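Local structure of ParB-C (Sulfolobus sp. NOB8H2, 4RS7) at the interface of chains A and B. The protein serves in DNA segregation of an archaeal plasmid as the histone-like, probably DNA-binding C-terminal domain of ParB, and forms a two-fold symmetric pair of chains here. Sequence-based numbering; all coordinates share one arbitrary frame. Chains: chain A/B, ParB-C.

The interface of chains A and B. Residues chain A 78-81; chain B 45, 70-71, 78.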
loop_
_atom_site.group_PDB
_atom_site.type_symbol
_atom_site.label_atom_id
_atom_site.label_comp_id
_atom_site.label_asym_id
_atom_site.label_seq_id
_atom_site.Cartn_x
_atom_site.Cartn_y
_atom_site.Cartn_z
ATOM N N PHE A 78 0.253 4.323 -3.230
ATOM C CA PHE A 78 0.223 4.663 -1.807
ATOM C C PHE A 78 -0.767 5.798 -1.564
ATOM O O PHE A 78 -0.375 6.921 -1.248
ATOM C CB PHE A 78 1.612 5.089 -1.319
ATOM C CG PHE A 78 2.601 3.956 -1.195
ATOM C CD1 PHE A 78 3.962 4.218 -1.135
ATOM C CD2 PHE A 78 2.178 2.641 -1.119
ATOM C CE1 PHE A 78 4.881 3.189 -1.007
ATOM C CE2 PHE A 78 3.092 1.608 -0.992
ATOM C CZ PHE A 78 4.442 1.881 -0.937
ATOM N N ARG A 79 -2.051 5.499 -1.724
ATOM C CA ARG A 79 -3.090 6.509 -1.599
ATOM C C ARG A 79 -4.430 5.837 -1.358
ATOM O O ARG A 79 -4.549 4.617 -1.456
ATOM C CB ARG A 79 -3.161 7.345 -2.882
ATOM C CG ARG A 79 -3.599 6.547 -4.108
ATOM C CD ARG A 79 -3.437 7.338 -5.412
ATOM N NE ARG A 79 -3.653 6.479 -6.576
ATOM C CZ ARG A 79 -4.845 6.210 -7.099
ATOM N NH1 ARG A 79 -5.941 6.742 -6.577
ATOM N NH2 ARG A 79 -4.943 5.412 -8.152
ATOM N N LEU A 80 -5.442 6.635 -1.033
ATOM C CA LEU A 80 -6.800 6.124 -0.969
ATOM C C LEU A 80 -7.391 6.187 -2.373
ATOM O O LEU A 80 -7.564 7.275 -2.920
ATOM C CB LEU A 80 -7.649 6.964 -0.008
ATOM C CG LEU A 80 -9.105 6.530 0.182
ATOM C CD1 LEU A 80 -9.189 5.094 0.704
ATOM C CD2 LEU A 80 -9.816 7.480 1.129
ATOM N N PHE A 81 -7.667 5.026 -2.966
ATOM C CA PHE A 81 -8.331 4.979 -4.268
ATOM C C PHE A 81 -9.739 5.537 -4.105
ATOM O O PHE A 81 -10.388 5.290 -3.093
ATOM C CB PHE A 81 -8.407 3.543 -4.793
ATOM C CG PHE A 81 -7.080 2.972 -5.220
ATOM C CD1 PHE A 81 -6.050 2.811 -4.310
ATOM C CD2 PHE A 81 -6.875 2.570 -6.532
ATOM C CE1 PHE A 81 -4.833 2.279 -4.700
ATOM C CE2 PHE A 81 -5.661 2.035 -6.929
ATOM C CZ PHE A 81 -4.639 1.888 -6.013
ATOM N N SER B 45 -8.248 0.143 0.045
ATOM C CA SER B 45 -9.337 1.098 -0.136
ATOM C C SER B 45 -10.700 0.414 -0.057
ATOM O O SER B 45 -11.621 0.923 0.580
ATOM C CB SER B 45 -9.188 1.854 -1.460
ATOM O OG SER B 45 -8.066 2.719 -1.423
ATOM N N PHE B 70 -7.681 7.742 7.328
ATOM C CA PHE B 70 -7.140 6.648 6.521
ATOM C C PHE B 70 -5.622 6.749 6.395
ATOM O O PHE B 70 -4.901 5.778 6.638
ATOM C CB PHE B 70 -7.773 6.622 5.123
ATOM C CG PHE B 70 -7.142 5.616 4.189
ATOM C CD1 PHE B 70 -7.485 4.277 4.257
ATOM C CD2 PHE B 70 -6.203 6.014 3.250
ATOM C CE1 PHE B 70 -6.906 3.347 3.397
ATOM C CE2 PHE B 70 -5.620 5.090 2.387
ATOM C CZ PHE B 70 -5.972 3.758 2.465
ATOM N N TYR B 71 -5.136 7.919 6.004
ATOM C CA TYR B 71 -3.697 8.103 5.849
ATOM C C TYR B 71 -2.978 7.942 7.185
ATOM O O TYR B 71 -1.868 7.411 7.250
ATOM C CB TYR B 71 -3.373 9.444 5.178
ATOM C CG TYR B 71 -3.694 9.438 3.697
ATOM C CD1 TYR B 71 -4.798 10.115 3.198
ATOM C CD2 TYR B 71 -2.911 8.720 2.805
ATOM C CE1 TYR B 71 -5.101 10.093 1.845
ATOM C CE2 TYR B 71 -3.205 8.692 1.455
ATOM C CZ TYR B 71 -4.303 9.379 0.980
ATOM O OH TYR B 71 -4.599 9.353 -0.367
ATOM N N PHE B 78 3.251 2.339 4.108
ATOM C CA PHE B 78 3.655 2.773 2.772
ATOM C C PHE B 78 5.136 2.512 2.520
ATOM O O PHE B 78 5.914 3.447 2.352
ATOM C CB PHE B 78 3.381 4.270 2.587
ATOM C CG PHE B 78 1.933 4.615 2.357
ATOM C CD1 PHE B 78 1.534 5.941 2.306
ATOM C CD2 PHE B 78 0.977 3.627 2.183
ATOM C CE1 PHE B 78 0.211 6.278 2.088
ATOM C CE2 PHE B 78 -0.353 3.959 1.964
ATOM C CZ PHE B 78 -0.735 5.285 1.916
HETATM O O HOH W 1 -5.490 1.546 -1.273
#
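A:Phe78 and B:Phe78 pack against each other as antiparallel partners, each ring lying over the base of the other side chain. CB of A:Phe78 sits over the centre of the B:Phe78 ring, 3.6 Å from its centroid, and CA of B:Phe78 covers the centre of the A:Phe78 ring in return. The rings lie nearly parallel but displaced, overlapping at their CG and CD2 corners, with CD2 of A:Phe78 3.6 Å from CD2 of B:Phe78. With CG anti to the carbonyl carbon in both copies (chi1 -73° in A:Phe78), each ring reaches past the other's CB and ends beside its backbone carbonyl. Replacing A:Phe78 with alanine would probably leave CA of B:Phe78 without its aromatic cover, take away the ring overlap at CG and CD2, and open a gap at the two-fold.

Further along the segment, A:Leu80 sends CD1 over the middle of the B:Phe70 face, 3.7 Å from the ring centroid, while its CB touches the CD2–CE2 side. CG anti to the backbone N (chi1 -179°) swings the isopropyl end of A:Leu80 toward this ring and B:Ser45.

Polar contacts hold the backbone of residues 79-81. The amide N of A:Leu80 donates a nearly straight hydrogen bond to the phenol OH of B:Tyr71 (2.9 Å, 169° at H), its N-H reaching OH from above the ring plane, and CE2 of B:Tyr71 packs against CA of A:Arg79. The amide N of A:Phe81 gives a more bent bond to the hydroxyl OG of B:Ser45 (2.8 Å). The same OG holds water 1 at 2.8 Å, which bridges to the carbonyl O of A:Arg79 with a longer 3.2 Å link. Two side chains of B thus grip successive amides of A.

Residues 78-81 form an extended stretch between the 3-10 helix 75-77 and helix 83-86, laid across helices 24-49 and 63-74 of the partner. The two-fold repeats these contacts with the chains exchanged, consistent with an intertwined, histone-like dimer.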